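Local coordinates for RNA polymerase ECF-subfamily sigma factor (Streptomyces venezuelae, PDB 6DXO) that directs RNA polymerase to specific promoters as an ECF sigma factor involved in aerial mycelium formation, and is held here in complex with the anti-sigma factor RsbN, at the interface of chains A and B. Residues are numbered along the deposited sequence; one frame, centred on the assembly and turned at random. Chains: chain A, RNA polymerase ECF-subfamily sigma factor; chain B, BldN.

Contact 1: the interface of chains A and B. Residues chain A 19, 23, 41, 44-45, 97; chain B 58, 63, 66-67, 70.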
loop_
_atom_site.group_PDB
_atom_site.type_symbol
_atom_site.label_atom_id
_atom_site.label_comp_id
_atom_site.label_asym_id
_atom_site.label_seq_id
_atom_site.Cartn_x
_atom_site.Cartn_y
_atom_site.Cartn_z
ATOM N N TYR A 19 3.219 -2.432 5.200
ATOM C CA TYR A 19 2.698 -1.918 3.934
ATOM C C TYR A 19 2.507 -3.022 2.898
ATOM O O TYR A 19 1.446 -3.137 2.284
ATOM C CB TYR A 19 3.575 -0.790 3.392
ATOM C CG TYR A 19 3.079 -0.268 2.055
ATOM C CD1 TYR A 19 2.093 0.710 1.997
ATOM C CD2 TYR A 19 3.578 -0.779 0.866
ATOM C CE1 TYR A 19 1.614 1.184 0.772
ATOM C CE2 TYR A 19 3.113 -0.312 -0.366
ATOM C CZ TYR A 19 2.140 0.672 -0.403
ATOM O OH TYR A 19 1.678 1.125 -1.617
ATOM N N SER A 23 -1.417 -3.099 2.198
ATOM C CA SER A 23 -1.710 -1.969 1.305
ATOM C C SER A 23 -2.854 -2.235 0.342
ATOM O O SER A 23 -3.687 -1.347 0.120
ATOM C CB SER A 23 -0.466 -1.486 0.546
ATOM O OG SER A 23 0.050 -2.523 -0.253
ATOM N N GLU A 41 -5.154 6.165 -4.338
ATOM C CA GLU A 41 -3.731 5.934 -4.072
ATOM C C GLU A 41 -3.228 6.892 -3.002
ATOM O O GLU A 41 -2.522 6.482 -2.074
ATOM C CB GLU A 41 -2.894 6.093 -5.354
ATOM C CG GLU A 41 -3.186 5.048 -6.436
ATOM C CD GLU A 41 -2.640 5.434 -7.811
ATOM O OE1 GLU A 41 -2.117 6.554 -7.961
ATOM O OE2 GLU A 41 -2.735 4.604 -8.738
ATOM N N THR A 44 -4.445 6.094 0.395
ATOM C CA THR A 44 -3.851 4.852 0.889
ATOM C C THR A 44 -2.541 5.218 1.559
ATOM O O THR A 44 -2.249 4.788 2.685
ATOM C CB THR A 44 -3.625 3.836 -0.270
ATOM O OG1 THR A 44 -4.895 3.457 -0.814
ATOM C CG2 THR A 44 -2.931 2.578 0.249
ATOM N N SER A 45 -1.764 6.045 0.874
ATOM C CA SER A 45 -0.510 6.554 1.420
ATOM C C SER A 45 -0.761 7.294 2.721
ATOM O O SER A 45 -0.107 7.034 3.725
ATOM C CB SER A 45 0.158 7.487 0.409
ATOM O OG SER A 45 1.248 8.173 0.992
ATOM N N ARG A 97 5.938 12.111 -6.386
ATOM C CA ARG A 97 4.524 11.802 -6.548
ATOM C C ARG A 97 3.793 12.856 -7.384
ATOM O O ARG A 97 2.690 12.614 -7.863
ATOM C CB ARG A 97 3.849 11.638 -5.180
ATOM C CG ARG A 97 3.972 10.241 -4.592
ATOM C CD ARG A 97 2.644 9.490 -4.672
ATOM N NE ARG A 97 2.142 9.375 -6.040
ATOM C CZ ARG A 97 0.946 8.890 -6.361
ATOM N NH1 ARG A 97 0.123 8.472 -5.411
ATOM N NH2 ARG A 97 0.569 8.821 -7.630
ATOM N N LEU B 58 -3.313 -2.017 -6.518
ATOM C CA LEU B 58 -2.484 -0.819 -6.477
ATOM C C LEU B 58 -1.409 -0.964 -7.531
ATOM O O LEU B 58 -0.774 -2.013 -7.610
ATOM C CB LEU B 58 -1.803 -0.693 -5.115
ATOM C CG LEU B 58 -2.282 0.323 -4.083
ATOM C CD1 LEU B 58 -1.494 0.159 -2.781
ATOM C CD2 LEU B 58 -2.154 1.728 -4.619
ATOM N N LYS B 63 3.249 1.502 -5.608
ATOM C CA LYS B 63 3.725 0.796 -4.408
ATOM C C LYS B 63 5.197 1.083 -4.109
ATOM O O LYS B 63 5.601 1.213 -2.938
ATOM C CB LYS B 63 3.522 -0.711 -4.542
ATOM C CG LYS B 63 2.084 -1.175 -4.445
ATOM C CD LYS B 63 2.075 -2.697 -4.304
ATOM C CE LYS B 63 0.687 -3.246 -4.033
ATOM N NZ LYS B 63 0.421 -3.312 -2.573
ATOM N N GLN B 66 5.360 4.658 -2.560
ATOM C CA GLN B 66 4.708 4.741 -1.243
ATOM C C GLN B 66 5.503 3.997 -0.179
ATOM O O GLN B 66 5.667 4.486 0.934
ATOM C CB GLN B 66 3.285 4.202 -1.291
ATOM C CG GLN B 66 2.386 5.022 -2.216
ATOM C CD GLN B 66 0.900 4.698 -2.078
ATOM O OE1 GLN B 66 0.512 3.613 -1.623
ATOM N NE2 GLN B 66 0.062 5.635 -2.503
ATOM N N ARG B 67 5.952 2.794 -0.508
ATOM C CA ARG B 67 6.741 1.998 0.436
ATOM C C ARG B 67 8.010 2.744 0.841
ATOM O O ARG B 67 8.389 2.753 2.018
ATOM C CB ARG B 67 7.086 0.622 -0.165
ATOM C CG ARG B 67 7.666 -0.390 0.862
ATOM C CD ARG B 67 8.233 -1.632 0.170
ATOM N NE ARG B 67 8.331 -2.784 1.064
ATOM C CZ ARG B 67 9.357 -3.027 1.881
ATOM N NH1 ARG B 67 10.385 -2.195 1.922
ATOM N NH2 ARG B 67 9.336 -4.091 2.677
ATOM N N LEU B 70 7.273 5.499 3.190
ATOM C CA LEU B 70 6.970 5.066 4.559
ATOM C C LEU B 70 8.223 4.634 5.325
ATOM O O LEU B 70 8.388 4.933 6.524
ATOM C CB LEU B 70 5.954 3.936 4.519
ATOM C CG LEU B 70 4.608 4.437 4.009
ATOM C CD1 LEU B 70 3.784 3.322 3.414
ATOM C CD2 LEU B 70 3.859 5.099 5.214
#
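The phenol hydroxyl OH of A:Tyr19 donates a hydrogen bond to the side-chain carbonyl OE1 of B:Gln66 at 2.7 Å, leaning modestly out of the plane of that amide. The phenol ring and the amide stand steeply to one another, 74° apart. At its other end the amide is held by chain A too: NE2 of B:Gln66 gives a hydrogen bond to the backbone carbonyl O of A:Glu41 (2.8 Å), reaching it from above the carbonyl plane. With both ends engaged, the amide's rotation is fixed, and CB of A:Ser45 packs against CD of B:Gln66 at 3.8 Å.

A:Tyr19 has CG anti to its backbone N (chi1 178°), which sends the ring across to the chain B helix. Methyl CD1 of B:Leu70 presses on A:Tyr19 CD1 at 3.4 Å. A:Ser23 CB covers the rim of one face, and B:Arg67, with CB by CD2, lies over the other. Beyond the ring, the ammonium NZ of B:Lys63 hydrogen-bonds OG of A:Ser23 at a rather short 2.5 Å; a bend at chi4 (-90°) turns NZ toward it. CD1 of B:Leu58 lies 3.5 Å from OH of A:Tyr19 and also touches CB of A:Ser23.

A:Thr44 and A:Ser45 belong to the polymerase core-binding motif, so the anti-sigma factor probably obstructs core docking. Helix 60-78 runs between helices 12-31 and 37-53 (sigma-70 region 2) and the region 4 helices, where poorly ordered A:Arg97 of helix 89-98 comes near B:Gln66.

Contact 2: the interface of chains A and B. Residues chain A 13, 16-17, 19-20; chain B 67, 71.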
loop_
_atom_site.group_PDB
_atom_site.type_symbol
_atom_site.label_atom_id
_atom_site.label_comp_id
_atom_site.label_asym_id
_atom_site.label_seq_id
_atom_site.Cartn_x
_atom_site.Cartn_y
_atom_site.Cartn_z
ATOM N N GLU A 13 12.157 -1.253 8.147
ATOM C CA GLU A 13 11.777 -2.268 7.167
ATOM C C GLU A 13 10.575 -3.101 7.623
ATOM O O GLU A 13 9.804 -3.586 6.796
ATOM C CB GLU A 13 12.965 -3.174 6.823
ATOM C CG GLU A 13 12.583 -4.414 6.024
ATOM C CD GLU A 13 12.045 -4.091 4.632
ATOM O OE1 GLU A 13 12.269 -2.963 4.144
ATOM O OE2 GLU A 13 11.393 -4.968 4.031
ATOM N N GLY A 16 7.769 -1.284 6.440
ATOM C CA GLY A 16 7.654 -1.553 5.006
ATOM C C GLY A 16 6.907 -2.849 4.739
ATOM O O GLY A 16 6.056 -2.940 3.835
ATOM N N ARG A 17 7.223 -3.870 5.523
ATOM C CA ARG A 17 6.538 -5.147 5.434
ATOM C C ARG A 17 5.049 -5.036 5.802
ATOM O O ARG A 17 4.210 -5.755 5.249
ATOM C CB ARG A 17 7.205 -6.160 6.365
ATOM C CG ARG A 17 8.685 -6.362 6.091
ATOM C CD ARG A 17 8.918 -7.641 5.311
ATOM N NE ARG A 17 8.069 -7.711 4.131
ATOM C CZ ARG A 17 7.308 -8.751 3.817
ATOM N NH1 ARG A 17 7.289 -9.823 4.597
ATOM N NH2 ARG A 17 6.566 -8.723 2.718
ATOM N N TYR A 19 3.219 -2.432 5.200
ATOM C CA TYR A 19 2.698 -1.918 3.934
ATOM C C TYR A 19 2.507 -3.022 2.898
ATOM O O TYR A 19 1.446 -3.137 2.284
ATOM C CB TYR A 19 3.575 -0.790 3.392
ATOM C CG TYR A 19 3.079 -0.268 2.055
ATOM C CD1 TYR A 19 2.093 0.710 1.997
ATOM C CD2 TYR A 19 3.578 -0.779 0.866
ATOM C CE1 TYR A 19 1.614 1.184 0.772
ATOM C CE2 TYR A 19 3.113 -0.312 -0.366
ATOM C CZ TYR A 19 2.140 0.672 -0.403
ATOM O OH TYR A 19 1.678 1.125 -1.617
ATOM N N ASP A 20 3.529 -3.857 2.700
ATOM C CA ASP A 20 3.365 -5.005 1.814
ATOM C C ASP A 20 2.130 -5.853 2.127
ATOM O O ASP A 20 1.381 -6.242 1.231
ATOM C CB ASP A 20 4.594 -5.915 1.878
ATOM C CG ASP A 20 5.859 -5.228 1.453
ATOM O OD1 ASP A 20 5.812 -4.210 0.726
ATOM O OD2 ASP A 20 6.938 -5.743 1.848
ATOM N N ARG B 67 5.952 2.794 -0.508
ATOM C CA ARG B 67 6.741 1.998 0.436
ATOM C C ARG B 67 8.010 2.744 0.841
ATOM O O ARG B 67 8.389 2.753 2.018
ATOM C CB ARG B 67 7.086 0.622 -0.165
ATOM C CG ARG B 67 7.666 -0.390 0.862
ATOM C CD ARG B 67 8.233 -1.632 0.170
ATOM N NE ARG B 67 8.331 -2.784 1.064
ATOM C CZ ARG B 67 9.357 -3.027 1.881
ATOM N NH1 ARG B 67 10.385 -2.195 1.922
ATOM N NH2 ARG B 67 9.336 -4.091 2.677
ATOM N N VAL B 71 9.110 3.932 4.638
ATOM C CA VAL B 71 10.354 3.491 5.257
ATOM C C VAL B 71 11.199 4.707 5.633
ATOM O O VAL B 71 11.783 4.751 6.715
ATOM C CB VAL B 71 11.138 2.500 4.341
ATOM C CG1 VAL B 71 12.499 2.157 4.946
ATOM C CG2 VAL B 71 10.332 1.223 4.148
#
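The guanidinium of B:Arg67 is clasped between the carboxylates of A:Glu13 and A:Asp20, two acids on helix 12-31 of this ECF-type sigma-70 factor.

Charge-paired hydrogen bonds dominate. Toward A:Glu13 the arginine presents its far end: NH1 of B:Arg67 meets OE1 at 3.0 Å and NH2 meets OE2 at 2.6 Å, each carboxylate oxygen being approached on its syn side. Toward A:Asp20 it turns a flank, NE of B:Arg67 going to OD1 at 2.9 Å and NH2 to OD2 at 3.0 Å, again on the syn sides. All four acceptors lie close to the guanidinium plane, and the bonds are fairly straight, about 160° at hydrogen. NH2 is thus shared by both acids, and the group is fixed against rotation. The arm is extended from CG to NE, which carries the guanidinium past the rim of the A:Tyr19 ring, on the same side as the chain B helix, to the two acids further up helix 12-31.

Within chain A, A:Arg17 supplies a second shell. NE and NH2 of A:Arg17 both bind OD2 of A:Asp20, NH2 at 3.1 Å, from the anti side. OD2 therefore accepts from both arginines, and A:Arg17 steadies the aspartate for B:Arg67. The two guanidiniums are nearly coplanar, 22° apart; the carboxylates around them would be expected to offset their like charges.

Apolar contact is slight but well placed. A:Gly16 lays its CA over the centre of the B:Arg67 guanidinium, 3.9 Å from CZ, so helix backbone covers that face. One turn further along chain B, methyl CG2 of B:Val71 touches the CA of A:Gly16 at 4.0 Å.

Contact 1 and contact 2 are neighbours, their C-alpha centres about 9 Å apart, and both include A:Tyr19 and B:Arg67. Each pairs helix 12-31 of the sigma factor with helix 60-78 of chain B, and the two helices run roughly antiparallel at a slant. Contact 2 sits toward the start of the sigma helix and seals it with charge, while contact 1 spreads onto helix 37-53 and comes near helix 89-98. The chain B helix thus lies between the two parts of the sigma factor and probably holds them in this arrangement, keeping a polymerase-binding surface occupied.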